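Long-range contacts in iota-carrageenase (Alteromonas sp., PDB 1H80), which hydrolyses the beta-1,4 linkages inside iota-carrageenan, a sulfated galactan of red algal cell walls, with inversion of anomeric configuration: residues A45-S50 with Q71-V76; N168-W173 with Y227-I232; I194-A199 with M217-L222. All blocks are in the same frame, centred on the assembly; numbering follows the deposited sequence.

All three contacts belong to the right-handed parallel beta-helix of this family 82 glycoside hydrolase. Contact 1 stands apart, where helix 39-50 meets an early turn of the solenoid; its centre is 25 Å from that of contact 2 and 26 Å from that of contact 3. The other two are neighbours, with centres 12 Å apart, and 194-199 and 217-222 both fall in the chain between the two segments of contact 2. Strands 198-199 and 231-243 run side by side, and Gly231 O probably accepts a hydrogen bond from Ala199 N at 2.9 Å. A sodium ion lies about 9 Å from the side chain of Gln195, and another about 10 Å from that of Ile49.

Contact 1 (A45-S50 with Q71-V76); sequences AINAIS and QMKSNV
Lys73 runs up the flank of helix 39-50, and nearly every atom of its side chain meets something there. CB sits 3.4 Å from Ser50 OG and also touches Ser50 CB; CG passes the CG2 methyl of Ile46. CD and CE then come up beside the amide oxygen of Asn47. A bend at the last torsion (chi4 53°) turns NZ into that oxygen, giving a hydrogen bond of 3.0 Å from Lys73 NZ to Asn47 OD1, with the ammonium tilted 29° from the carbonyl plane. Gln43, one turn earlier, also donates to OD1, which leaves the amide oxygen held by two donors.

Next to the lysine's CB, Ser50 OG lies anti to its backbone N (chi1 -167°) and donates to Ser74 O at 2.8 Å, in the carbonyl plane and on a lone pair. A water accepts from Asn75 ND2 and lies within hydrogen-bonding distance of Ser50 O, bridging the helix end to the turn.

The buried side is apolar. Ile46 CD1 reaches Met72 SD at 3.5 Å, while Val76 CG2 fits between Ile46 and Ile49, 4.0 Å from Ile49 CG2. Met72 itself turns inward onto Phe100, Phe111 and Phe113. The type II turn from Lys73 to Val76 links strands 64-71 and 76-80. Helix 39-50 also lays Ile49 on Leu58 of strand 56-60, consistent with an N-terminal helix capping the end of a parallel beta-helix.

Contact 2 (N168-W173 with Y227-I232); sequences NGRLHW and YKQGGI
The phenol ring of Tyr227 carries Leu171 on one face: CD2 stands over the middle of the ring, 3.8 Å from the centroid and 13° off the normal, a CH-pi contact. At the rim of the same ring, in its plane, Gly169 O comes to 3.4 Å from Tyr227 CE2. The indole of Trp173 takes backbone instead. Gly230 CA lies over its six-membered ring, offset toward the rim, and Gly230 N is 3.3 Å from Trp173 CH2. The third flat group is the guanidinium of Arg170, stacked on the amide of Gln229 with the planes 17° apart; Gln229 NE2 sits over one face, and Trp173 CZ3 meets the edge in plane. Arg170 NH1 and Gln229 NE2, 3.4 Å apart, are both donors, so the stack is not a hydrogen bond.

These groups join strand 170-175, which pairs antiparallel with 160-167, a departure from the parallel coils of the beta-helix, to the link between helix 222-227 and strand 231-243. Gln229 bridges them: its chain is extended beyond CG, and OE1 accepts from Leu171 N at 2.9 Å with a nearly straight N-H (167°).

Arg170 folds back on its own strand, aided by a bend at chi3, and NE and NH2 both grip Leu171 O, NE at 2.9 Å. The oxygen lies close to the guanidinium plane, and the double hold fixes the rotation of the group that Gln229 covers. Trp173 NE1 is hydrogen-bonded to Asp200, and Gly230 O accepts from Arg233.

Contact 3 (I194-A199 with M217-L222); sequences IQTYGA and METDNL
Van der Waals contact joins Thr196 and Met217, whose side chains lie alongside each other and point the same way. Thr196 OG1 stands between its backbone N and carbonyl carbon (chi1 67°), which sets it 3.3 Å from Met217 CA and 3.5 Å from Met217 CG. Two residues on, the CG2 methyl of Thr219 rests 3.4 Å from Thr196 O and also touches Tyr197 O.

The aromatic contacts belong to Tyr197. Asp220 OD1 approaches the ring edge in plane, 3.4 Å from Tyr197 CE1, with the carboxylate and ring planes 22° apart. Asn221 CB packs against Tyr197 CD1 at 3.7 Å, its amide turned almost perpendicular to the ring, while OD1 of Asn221 caps Leu223 N at the start of helix 222-227.

Among polar neighbours, Thr196 O and Glu218 O, both acceptors, lie 3.5 Å apart. The Glu218 carboxylate is held by Arg216 and His254.

Successive beta-helix coils meet here, and Thr219 centres an inverse gamma turn. Thr196 OG1 is buried by the contact without a partner in the model, probably at some energetic cost. The touches described are largely van der Waals, with carboxylate oxygen against the polarised Tyr197 ring hydrogens probably adding mild attraction.

Contact 1 (A45-S50 with Q71-V76)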
ATOM      1  N   ALA A  45     -15.403  23.787   6.262  1.00 13.28           N
ATOM      2  CA  ALA A  45     -14.450  24.496   5.408  1.00 12.78           C
ATOM      3  C   ALA A  45     -14.470  23.902   4.007  1.00 13.06           C
ATOM      4  O   ALA A  45     -14.563  24.619   3.011  1.00 13.79           O
ATOM      5  CB  ALA A  45     -13.049  24.402   5.996  1.00 12.99           C
ATOM      6  N   ILE A  46     -14.371  22.580   3.939  1.00 12.74           N
ATOM      7  CA  ILE A  46     -14.392  21.878   2.664  1.00 13.17           C
ATOM      8  C   ILE A  46     -15.682  22.178   1.906  1.00 13.42           C
ATOM      9  O   ILE A  46     -15.657  22.494   0.719  1.00 13.82           O
ATOM     10  CB  ILE A  46     -14.261  20.356   2.893  1.00 13.02           C
ATOM     11  CG1 ILE A  46     -12.842  20.041   3.362  1.00 13.57           C
ATOM     12  CG2 ILE A  46     -14.609  19.589   1.628  1.00 14.15           C
ATOM     13  CD1 ILE A  46     -12.682  18.636   3.897  1.00 13.95           C
ATOM     14  N   ASN A  47     -16.814  22.087   2.592  1.00 13.23           N
ATOM     15  CA  ASN A  47     -18.091  22.346   1.945  1.00 13.94           C
ATOM     16  C   ASN A  47     -18.175  23.771   1.409  1.00 13.17           C
ATOM     17  O   ASN A  47     -18.635  23.995   0.289  1.00 13.83           O
ATOM     18  CB  ASN A  47     -19.241  22.097   2.922  1.00 14.76           C
ATOM     19  CG  ASN A  47     -19.373  20.635   3.312  1.00 16.44           C
ATOM     20  OD1 ASN A  47     -18.774  19.756   2.694  1.00 16.23           O
ATOM     21  ND2 ASN A  47     -20.173  20.370   4.340  1.00 18.32           N
ATOM     22  N   ALA A  48     -17.723  24.731   2.210  1.00 13.94           N
ATOM     23  CA  ALA A  48     -17.758  26.133   1.814  1.00 14.23           C
ATOM     24  C   ALA A  48     -16.911  26.381   0.574  1.00 14.36           C
ATOM     25  O   ALA A  48     -17.332  27.076  -0.350  1.00 15.50           O
ATOM     26  CB  ALA A  48     -17.268  27.007   2.954  1.00 14.48           C
ATOM     27  N   ILE A  49     -15.721  25.799   0.548  1.00 13.81           N
ATOM     28  CA  ILE A  49     -14.832  25.987  -0.591  1.00 12.80           C
ATOM     29  C   ILE A  49     -15.373  25.318  -1.850  1.00 13.40           C
ATOM     30  O   ILE A  49     -15.335  25.901  -2.934  1.00 13.73           O
ATOM     31  CB  ILE A  49     -13.418  25.443  -0.282  1.00 12.95           C
ATOM     32  CG1 ILE A  49     -12.797  26.258   0.854  1.00 13.92           C
ATOM     33  CG2 ILE A  49     -12.546  25.491  -1.542  1.00 13.55           C
ATOM     34  CD1 ILE A  49     -11.479  25.716   1.349  1.00 14.61           C
ATOM     35  N   SER A  50     -15.897  24.104  -1.711  1.00 13.33           N
ATOM     36  CA  SER A  50     -16.405  23.388  -2.872  1.00 14.61           C
ATOM     37  C   SER A  50     -17.628  24.051  -3.497  1.00 15.50           C
ATOM     38  O   SER A  50     -17.934  23.814  -4.665  1.00 15.87           O
ATOM     39  CB  SER A  50     -16.728  21.939  -2.508  1.00 14.58           C
ATOM     40  OG  SER A  50     -16.929  21.177  -3.685  1.00 15.80           O
ATOM     41  N   GLN A  71     -15.208  14.094   4.519  1.00 15.01           N
ATOM     42  CA  GLN A  71     -15.602  13.864   3.135  1.00 15.16           C
ATOM     43  C   GLN A  71     -15.037  14.971   2.261  1.00 14.81           C
ATOM     44  O   GLN A  71     -15.491  16.109   2.320  1.00 14.68           O
ATOM     45  CB  GLN A  71     -17.127  13.844   3.010  1.00 17.34           C
ATOM     46  CG  GLN A  71     -17.808  12.827   3.912  1.00 20.37           C
ATOM     47  CD  GLN A  71     -17.395  11.404   3.607  1.00 22.60           C
ATOM     48  OE1 GLN A  71     -17.650  10.893   2.515  1.00 24.82           O
ATOM     49  NE2 GLN A  71     -16.753  10.753   4.569  1.00 22.80           N
ATOM     50  N   MET A  72     -14.043  14.639   1.449  1.00 14.12           N
ATOM     51  CA  MET A  72     -13.450  15.638   0.574  1.00 14.29           C
ATOM     52  C   MET A  72     -14.407  15.962  -0.562  1.00 14.37           C
ATOM     53  O   MET A  72     -15.287  15.168  -0.895  1.00 15.16           O
ATOM     54  CB  MET A  72     -12.117  15.124   0.035  1.00 14.51           C
ATOM     55  CG  MET A  72     -11.077  14.918   1.132  1.00 15.98           C
ATOM     56  SD  MET A  72     -10.744  16.446   2.052  1.00 18.73           S
ATOM     57  CE  MET A  72      -9.866  15.827   3.488  1.00 19.85           C
ATOM     58  N   LYS A  73     -14.238  17.141  -1.150  1.00 14.55           N
ATOM     59  CA  LYS A  73     -15.095  17.575  -2.239  1.00 15.02           C
ATOM     60  C   LYS A  73     -14.299  18.239  -3.351  1.00 13.75           C
ATOM     61  O   LYS A  73     -13.145  18.624  -3.161  1.00 13.98           O
ATOM     62  CB  LYS A  73     -16.162  18.537  -1.715  1.00 16.49           C
ATOM     63  CG  LYS A  73     -17.227  17.853  -0.870  1.00 19.78           C
ATOM     64  CD  LYS A  73     -18.338  18.816  -0.483  1.00 22.27           C
ATOM     65  CE  LYS A  73     -19.536  18.073   0.081  1.00 24.82           C
ATOM     66  NZ  LYS A  73     -19.151  17.173   1.195  1.00 26.79           N
ATOM     67  N   SER A  74     -14.938  18.373  -4.506  1.00 13.85           N
ATOM     68  CA  SER A  74     -14.313  18.961  -5.680  1.00 13.15           C
ATOM     69  C   SER A  74     -13.790  20.376  -5.511  1.00 12.80           C
ATOM     70  O   SER A  74     -14.372  21.199  -4.803  1.00 13.18           O
ATOM     71  CB  SER A  74     -15.291  18.953  -6.854  1.00 13.26           C
ATOM     72  OG  SER A  74     -15.675  17.637  -7.184  1.00 12.98           O
ATOM     73  N   ASN A  75     -12.681  20.633  -6.195  1.00 12.71           N
ATOM     74  CA  ASN A  75     -12.031  21.928  -6.217  1.00 12.20           C
ATOM     75  C   ASN A  75     -11.576  22.454  -4.869  1.00 12.14           C
ATOM     76  O   ASN A  75     -11.530  23.660  -4.645  1.00 13.06           O
ATOM     77  CB  ASN A  75     -12.951  22.932  -6.912  1.00 12.91           C
ATOM     78  CG  ASN A  75     -13.284  22.507  -8.327  1.00 12.99           C
ATOM     79  OD1 ASN A  75     -12.388  22.274  -9.143  1.00 13.34           O
ATOM     80  ND2 ASN A  75     -14.573  22.396  -8.626  1.00 15.26           N
ATOM     81  N   VAL A  76     -11.233  21.531  -3.979  1.00 11.02           N
ATOM     82  CA  VAL A  76     -10.739  21.885  -2.661  1.00 11.55           C
ATOM     83  C   VAL A  76      -9.268  21.508  -2.635  1.00 11.31           C
ATOM     84  O   VAL A  76      -8.895  20.384  -2.968  1.00 12.06           O
ATOM     85  CB  VAL A  76     -11.485  21.126  -1.549  1.00 11.78           C
ATOM     86  CG1 VAL A  76     -10.861  21.434  -0.203  1.00 13.29           C
ATOM     87  CG2 VAL A  76     -12.951  21.536  -1.549  1.00 12.65           C
TER
HETATM   88  O   HOH W   1     -16.536  23.788  -7.009  1.00 28.40           O

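Contact 2 (N168-W173 with Y227-I232)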
ATOM      1  N   ASN A 168     -24.693   3.512  -8.796  1.00 22.71           N
ATOM      2  CA  ASN A 168     -25.501   3.284  -9.985  1.00 23.67           C
ATOM      3  C   ASN A 168     -25.284   1.918 -10.635  1.00 23.09           C
ATOM      4  O   ASN A 168     -25.292   1.795 -11.860  1.00 23.55           O
ATOM      5  CB  ASN A 168     -25.252   4.400 -10.997  1.00 25.59           C
ATOM      6  CG  ASN A 168     -25.748   5.751 -10.505  1.00 27.46           C
ATOM      7  OD1 ASN A 168     -25.108   6.778 -10.728  1.00 29.24           O
ATOM      8  ND2 ASN A 168     -26.899   5.755  -9.841  1.00 28.44           N
ATOM      9  N   GLY A 169     -25.080   0.897  -9.808  1.00 22.69           N
ATOM     10  CA  GLY A 169     -24.912  -0.452 -10.318  1.00 21.74           C
ATOM     11  C   GLY A 169     -23.549  -0.894 -10.814  1.00 20.70           C
ATOM     12  O   GLY A 169     -23.413  -2.003 -11.330  1.00 21.35           O
ATOM     13  N   ARG A 170     -22.537  -0.047 -10.670  1.00 19.29           N
ATOM     14  CA  ARG A 170     -21.201  -0.420 -11.119  1.00 18.63           C
ATOM     15  C   ARG A 170     -20.134   0.170 -10.209  1.00 17.15           C
ATOM     16  O   ARG A 170     -20.441   0.938  -9.296  1.00 18.24           O
ATOM     17  CB  ARG A 170     -20.962   0.054 -12.550  1.00 19.19           C
ATOM     18  CG  ARG A 170     -21.105   1.551 -12.738  1.00 20.43           C
ATOM     19  CD  ARG A 170     -20.296   1.997 -13.929  1.00 22.33           C
ATOM     20  NE  ARG A 170     -18.895   1.653 -13.726  1.00 22.92           N
ATOM     21  CZ  ARG A 170     -18.166   0.922 -14.563  1.00 22.97           C
ATOM     22  NH1 ARG A 170     -18.696   0.451 -15.682  1.00 23.50           N
ATOM     23  NH2 ARG A 170     -16.905   0.642 -14.264  1.00 21.96           N
ATOM     24  N   LEU A 171     -18.881  -0.191 -10.466  1.00 15.73           N
ATOM     25  CA  LEU A 171     -17.774   0.307  -9.660  1.00 14.78           C
ATOM     26  C   LEU A 171     -17.102   1.525 -10.269  1.00 15.04           C
ATOM     27  O   LEU A 171     -17.048   1.690 -11.486  1.00 14.80           O
ATOM     28  CB  LEU A 171     -16.725  -0.784  -9.454  1.00 15.11           C
ATOM     29  CG  LEU A 171     -17.213  -2.061  -8.770  1.00 15.26           C
ATOM     30  CD1 LEU A 171     -16.010  -2.940  -8.478  1.00 14.89           C
ATOM     31  CD2 LEU A 171     -17.962  -1.723  -7.489  1.00 15.75           C
ATOM     32  N   HIS A 172     -16.585   2.372  -9.392  1.00 13.77           N
ATOM     33  CA  HIS A 172     -15.899   3.587  -9.790  1.00 14.18           C
ATOM     34  C   HIS A 172     -14.612   3.654  -8.991  1.00 13.52           C
ATOM     35  O   HIS A 172     -14.544   3.151  -7.875  1.00 14.48           O
ATOM     36  CB  HIS A 172     -16.767   4.799  -9.466  1.00 14.94           C
ATOM     37  CG  HIS A 172     -18.124   4.741 -10.091  1.00 17.29           C
ATOM     38  ND1 HIS A 172     -18.369   5.174 -11.376  1.00 18.81           N
ATOM     39  CD2 HIS A 172     -19.296   4.255  -9.624  1.00 17.74           C
ATOM     40  CE1 HIS A 172     -19.639   4.958 -11.674  1.00 18.77           C
ATOM     41  NE2 HIS A 172     -20.223   4.401 -10.629  1.00 18.85           N
ATOM     42  N   TRP A 173     -13.587   4.264  -9.567  1.00 13.21           N
ATOM     43  CA  TRP A 173     -12.319   4.379  -8.869  1.00 12.70           C
ATOM     44  C   TRP A 173     -11.558   5.575  -9.394  1.00 13.08           C
ATOM     45  O   TRP A 173     -12.016   6.244 -10.316  1.00 14.96           O
ATOM     46  CB  TRP A 173     -11.507   3.089  -9.009  1.00 13.08           C
ATOM     47  CG  TRP A 173     -11.251   2.666 -10.409  1.00 12.82           C
ATOM     48  CD1 TRP A 173     -10.231   3.071 -11.211  1.00 13.03           C
ATOM     49  CD2 TRP A 173     -12.042   1.763 -11.186  1.00 12.88           C
ATOM     50  NE1 TRP A 173     -10.331   2.475 -12.443  1.00 13.07           N
ATOM     51  CE2 TRP A 173     -11.437   1.666 -12.456  1.00 13.37           C
ATOM     52  CE3 TRP A 173     -13.206   1.024 -10.933  1.00 13.24           C
ATOM     53  CZ2 TRP A 173     -11.955   0.860 -13.475  1.00 13.49           C
ATOM     54  CZ3 TRP A 173     -13.721   0.223 -11.947  1.00 13.36           C
ATOM     55  CH2 TRP A 173     -13.096   0.150 -13.198  1.00 12.62           C
ATOM     56  N   TYR A 227     -18.297  -7.606  -9.344  1.00 21.78           N
ATOM     57  CA  TYR A 227     -18.631  -6.747 -10.479  1.00 20.53           C
ATOM     58  C   TYR A 227     -17.776  -6.988 -11.714  1.00 19.49           C
ATOM     59  O   TYR A 227     -18.138  -6.560 -12.811  1.00 19.26           O
ATOM     60  CB  TYR A 227     -18.506  -5.269 -10.091  1.00 20.79           C
ATOM     61  CG  TYR A 227     -19.601  -4.766  -9.182  1.00 21.04           C
ATOM     62  CD1 TYR A 227     -19.619  -5.092  -7.828  1.00 21.66           C
ATOM     63  CD2 TYR A 227     -20.638  -3.981  -9.687  1.00 21.98           C
ATOM     64  CE1 TYR A 227     -20.644  -4.649  -6.995  1.00 22.93           C
ATOM     65  CE2 TYR A 227     -21.669  -3.536  -8.865  1.00 22.80           C
ATOM     66  CZ  TYR A 227     -21.666  -3.874  -7.522  1.00 23.07           C
ATOM     67  OH  TYR A 227     -22.688  -3.443  -6.709  1.00 25.30           O
ATOM     68  N   LYS A 228     -16.648  -7.669 -11.536  1.00 18.74           N
ATOM     69  CA  LYS A 228     -15.733  -7.933 -12.639  1.00 18.14           C
ATOM     70  C   LYS A 228     -15.310  -6.598 -13.241  1.00 16.93           C
ATOM     71  O   LYS A 228     -15.247  -6.427 -14.460  1.00 16.87           O
ATOM     72  CB  LYS A 228     -16.402  -8.817 -13.690  1.00 20.02           C
ATOM     73  CG  LYS A 228     -16.735 -10.206 -13.170  1.00 23.27           C
ATOM     74  CD  LYS A 228     -17.416 -11.053 -14.226  1.00 25.67           C
ATOM     75  CE  LYS A 228     -17.668 -12.465 -13.716  1.00 27.20           C
ATOM     76  NZ  LYS A 228     -16.390 -13.169 -13.396  1.00 29.13           N
ATOM     77  N   GLN A 229     -15.025  -5.653 -12.350  1.00 16.05           N
ATOM     78  CA  GLN A 229     -14.594  -4.315 -12.733  1.00 15.18           C
ATOM     79  C   GLN A 229     -13.541  -3.853 -11.744  1.00 14.75           C
ATOM     80  O   GLN A 229     -13.540  -4.267 -10.586  1.00 15.41           O
ATOM     81  CB  GLN A 229     -15.775  -3.344 -12.701  1.00 15.20           C
ATOM     82  CG  GLN A 229     -16.923  -3.762 -13.593  1.00 16.07           C
ATOM     83  CD  GLN A 229     -18.138  -2.878 -13.432  1.00 15.95           C
ATOM     84  OE1 GLN A 229     -18.370  -2.315 -12.361  1.00 15.61           O
ATOM     85  NE2 GLN A 229     -18.935  -2.766 -14.491  1.00 17.03           N
ATOM     86  N   GLY A 230     -12.648  -2.988 -12.205  1.00 14.25           N
ATOM     87  CA  GLY A 230     -11.609  -2.489 -11.328  1.00 13.75           C
ATOM     88  C   GLY A 230     -10.226  -2.792 -11.853  1.00 13.20           C
ATOM     89  O   GLY A 230     -10.005  -2.827 -13.068  1.00 13.22           O
ATOM     90  N   GLY A 231      -9.296  -3.018 -10.933  1.00 12.49           N
ATOM     91  CA  GLY A 231      -7.930  -3.306 -11.322  1.00 12.79           C
ATOM     92  C   GLY A 231      -7.177  -2.019 -11.594  1.00 12.92           C
ATOM     93  O   GLY A 231      -7.760  -0.933 -11.566  1.00 12.83           O
ATOM     94  N   ILE A 232      -5.885  -2.138 -11.873  1.00 12.41           N
ATOM     95  CA  ILE A 232      -5.068  -0.967 -12.136  1.00 13.50           C
ATOM     96  C   ILE A 232      -4.423  -1.034 -13.512  1.00 13.60           C
ATOM     97  O   ILE A 232      -4.040  -2.104 -13.982  1.00 14.61           O
ATOM     98  CB  ILE A 232      -3.976  -0.789 -11.045  1.00 13.69           C
ATOM     99  CG1 ILE A 232      -2.922  -1.892 -11.141  1.00 13.91           C
ATOM    100  CG2 ILE A 232      -4.624  -0.818  -9.663  1.00 13.10           C
ATOM    101  CD1 ILE A 232      -1.814  -1.761 -10.089  1.00 16.09           C
TER

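Contact 3 (I194-A199 with M217-L222)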
ATOM      1  N   ILE A 194       0.693   2.132   0.680  1.00 11.61           N
ATOM      2  CA  ILE A 194      -0.322   2.131  -0.367  1.00 12.87           C
ATOM      3  C   ILE A 194      -0.833   0.742  -0.708  1.00 13.02           C
ATOM      4  O   ILE A 194      -0.063  -0.208  -0.767  1.00 13.67           O
ATOM      5  CB  ILE A 194       0.239   2.653  -1.717  1.00 12.60           C
ATOM      6  CG1 ILE A 194       1.013   3.954  -1.519  1.00 14.42           C
ATOM      7  CG2 ILE A 194      -0.900   2.820  -2.722  1.00 14.15           C
ATOM      8  CD1 ILE A 194       0.178   5.102  -1.013  1.00 14.49           C
ATOM      9  N   GLN A 195      -2.138   0.621  -0.907  1.00 13.24           N
ATOM     10  CA  GLN A 195      -2.677  -0.632  -1.413  1.00 12.95           C
ATOM     11  C   GLN A 195      -3.603  -0.180  -2.528  1.00 13.02           C
ATOM     12  O   GLN A 195      -4.463   0.677  -2.319  1.00 12.72           O
ATOM     13  CB  GLN A 195      -3.450  -1.459  -0.387  1.00 13.74           C
ATOM     14  CG  GLN A 195      -3.941  -2.748  -1.062  1.00 15.02           C
ATOM     15  CD  GLN A 195      -4.134  -3.924  -0.131  1.00 15.95           C
ATOM     16  OE1 GLN A 195      -4.488  -5.021  -0.578  1.00 18.62           O
ATOM     17  NE2 GLN A 195      -3.906  -3.716   1.155  1.00 14.71           N
ATOM     18  N   THR A 196      -3.409  -0.744  -3.716  1.00 12.96           N
ATOM     19  CA  THR A 196      -4.203  -0.370  -4.880  1.00 13.96           C
ATOM     20  C   THR A 196      -5.197  -1.439  -5.299  1.00 14.83           C
ATOM     21  O   THR A 196      -4.848  -2.611  -5.404  1.00 15.51           O
ATOM     22  CB  THR A 196      -3.306  -0.095  -6.093  1.00 14.14           C
ATOM     23  OG1 THR A 196      -2.670  -1.315  -6.505  1.00 14.87           O
ATOM     24  CG2 THR A 196      -2.239   0.929  -5.741  1.00 15.45           C
ATOM     25  N   TYR A 197      -6.430  -1.020  -5.558  1.00 13.91           N
ATOM     26  CA  TYR A 197      -7.481  -1.934  -5.990  1.00 15.05           C
ATOM     27  C   TYR A 197      -7.950  -1.548  -7.388  1.00 13.85           C
ATOM     28  O   TYR A 197      -7.968  -2.372  -8.303  1.00 14.35           O
ATOM     29  CB  TYR A 197      -8.644  -1.866  -5.007  1.00 15.99           C
ATOM     30  CG  TYR A 197      -8.241  -2.249  -3.606  1.00 17.84           C
ATOM     31  CD1 TYR A 197      -8.037  -3.584  -3.261  1.00 18.49           C
ATOM     32  CD2 TYR A 197      -8.042  -1.276  -2.629  1.00 19.59           C
ATOM     33  CE1 TYR A 197      -7.645  -3.940  -1.972  1.00 19.53           C
ATOM     34  CE2 TYR A 197      -7.647  -1.618  -1.340  1.00 20.17           C
ATOM     35  CZ  TYR A 197      -7.452  -2.952  -1.018  1.00 20.27           C
ATOM     36  OH  TYR A 197      -7.067  -3.286   0.259  1.00 21.45           O
ATOM     37  N   GLY A 198      -8.327  -0.283  -7.543  1.00 14.09           N
ATOM     38  CA  GLY A 198      -8.778   0.208  -8.831  1.00 13.12           C
ATOM     39  C   GLY A 198      -8.079   1.527  -9.075  1.00 12.99           C
ATOM     40  O   GLY A 198      -8.093   2.406  -8.212  1.00 12.89           O
ATOM     41  N   ALA A 199      -7.458   1.672 -10.238  1.00 12.89           N
ATOM     42  CA  ALA A 199      -6.751   2.907 -10.540  1.00 12.93           C
ATOM     43  C   ALA A 199      -6.333   2.990 -11.995  1.00 13.79           C
ATOM     44  O   ALA A 199      -6.005   1.986 -12.622  1.00 14.37           O
ATOM     45  CB  ALA A 199      -5.521   3.028  -9.643  1.00 14.28           C
ATOM     46  N   MET A 217       0.513  -3.514  -4.742  1.00 13.57           N
ATOM     47  CA  MET A 217      -0.431  -3.623  -5.838  1.00 14.16           C
ATOM     48  C   MET A 217      -1.055  -5.002  -5.776  1.00 14.49           C
ATOM     49  O   MET A 217      -0.841  -5.856  -6.636  1.00 14.96           O
ATOM     50  CB  MET A 217       0.283  -3.361  -7.157  1.00 14.16           C
ATOM     51  CG  MET A 217       0.735  -1.904  -7.240  1.00 13.92           C
ATOM     52  SD  MET A 217       1.773  -1.512  -8.628  1.00 15.46           S
ATOM     53  CE  MET A 217       3.363  -2.135  -8.021  1.00 17.16           C
ATOM     54  N   GLU A 218      -1.819  -5.193  -4.707  1.00 15.19           N
ATOM     55  CA  GLU A 218      -2.521  -6.437  -4.434  1.00 16.41           C
ATOM     56  C   GLU A 218      -3.998  -6.119  -4.621  1.00 16.45           C
ATOM     57  O   GLU A 218      -4.675  -5.633  -3.712  1.00 16.47           O
ATOM     58  CB  GLU A 218      -2.212  -6.888  -3.003  1.00 18.04           C
ATOM     59  CG  GLU A 218      -2.909  -8.161  -2.566  1.00 21.31           C
ATOM     60  CD  GLU A 218      -2.223  -8.815  -1.378  1.00 22.76           C
ATOM     61  OE1 GLU A 218      -1.746  -8.083  -0.484  1.00 22.76           O
ATOM     62  OE2 GLU A 218      -2.168 -10.064  -1.337  0.75 22.80           O
ATOM     63  N   THR A 219      -4.476  -6.383  -5.829  1.00 17.13           N
ATOM     64  CA  THR A 219      -5.851  -6.100  -6.219  1.00 17.76           C
ATOM     65  C   THR A 219      -6.814  -7.210  -5.815  1.00 19.25           C
ATOM     66  O   THR A 219      -7.206  -8.026  -6.647  1.00 19.81           O
ATOM     67  CB  THR A 219      -5.901  -5.888  -7.737  1.00 17.08           C
ATOM     68  OG1 THR A 219      -5.361  -7.042  -8.398  1.00 16.55           O
ATOM     69  CG2 THR A 219      -5.050  -4.689  -8.120  1.00 17.48           C
ATOM     70  N   ASP A 220      -7.219  -7.222  -4.547  1.00 21.19           N
ATOM     71  CA  ASP A 220      -8.098  -8.285  -4.062  1.00 23.39           C
ATOM     72  C   ASP A 220      -9.416  -7.896  -3.399  1.00 24.45           C
ATOM     73  O   ASP A 220      -9.969  -8.679  -2.623  1.00 25.32           O
ATOM     74  CB  ASP A 220      -7.319  -9.199  -3.109  1.00 24.74           C
ATOM     75  CG  ASP A 220      -6.829  -8.475  -1.865  1.00 26.46           C
ATOM     76  OD1 ASP A 220      -7.198  -7.300  -1.663  1.00 26.97           O
ATOM     77  OD2 ASP A 220      -6.075  -9.091  -1.080  0.75 27.77           O
ATOM     78  N   ASN A 221      -9.931  -6.709  -3.698  1.00 24.73           N
ATOM     79  CA  ASN A 221     -11.202  -6.281  -3.119  1.00 25.36           C
ATOM     80  C   ASN A 221     -12.315  -7.157  -3.695  1.00 25.34           C
ATOM     81  O   ASN A 221     -12.472  -7.245  -4.913  1.00 25.66           O
ATOM     82  CB  ASN A 221     -11.473  -4.814  -3.462  1.00 26.16           C
ATOM     83  CG  ASN A 221     -12.692  -4.265  -2.749  1.00 27.09           C
ATOM     84  OD1 ASN A 221     -13.746  -4.899  -2.725  1.00 28.01           O
ATOM     85  ND2 ASN A 221     -12.558  -3.077  -2.173  1.00 27.84           N
ATOM     86  N   LEU A 222     -13.089  -7.792  -2.818  1.00 25.54           N
ATOM     87  CA  LEU A 222     -14.180  -8.674  -3.232  1.00 25.78           C
ATOM     88  C   LEU A 222     -15.154  -8.025  -4.210  1.00 25.20           C
ATOM     89  O   LEU A 222     -15.671  -8.690  -5.110  1.00 25.26           O
ATOM     90  CB  LEU A 222     -14.946  -9.171  -2.003  1.00 26.79           C
TER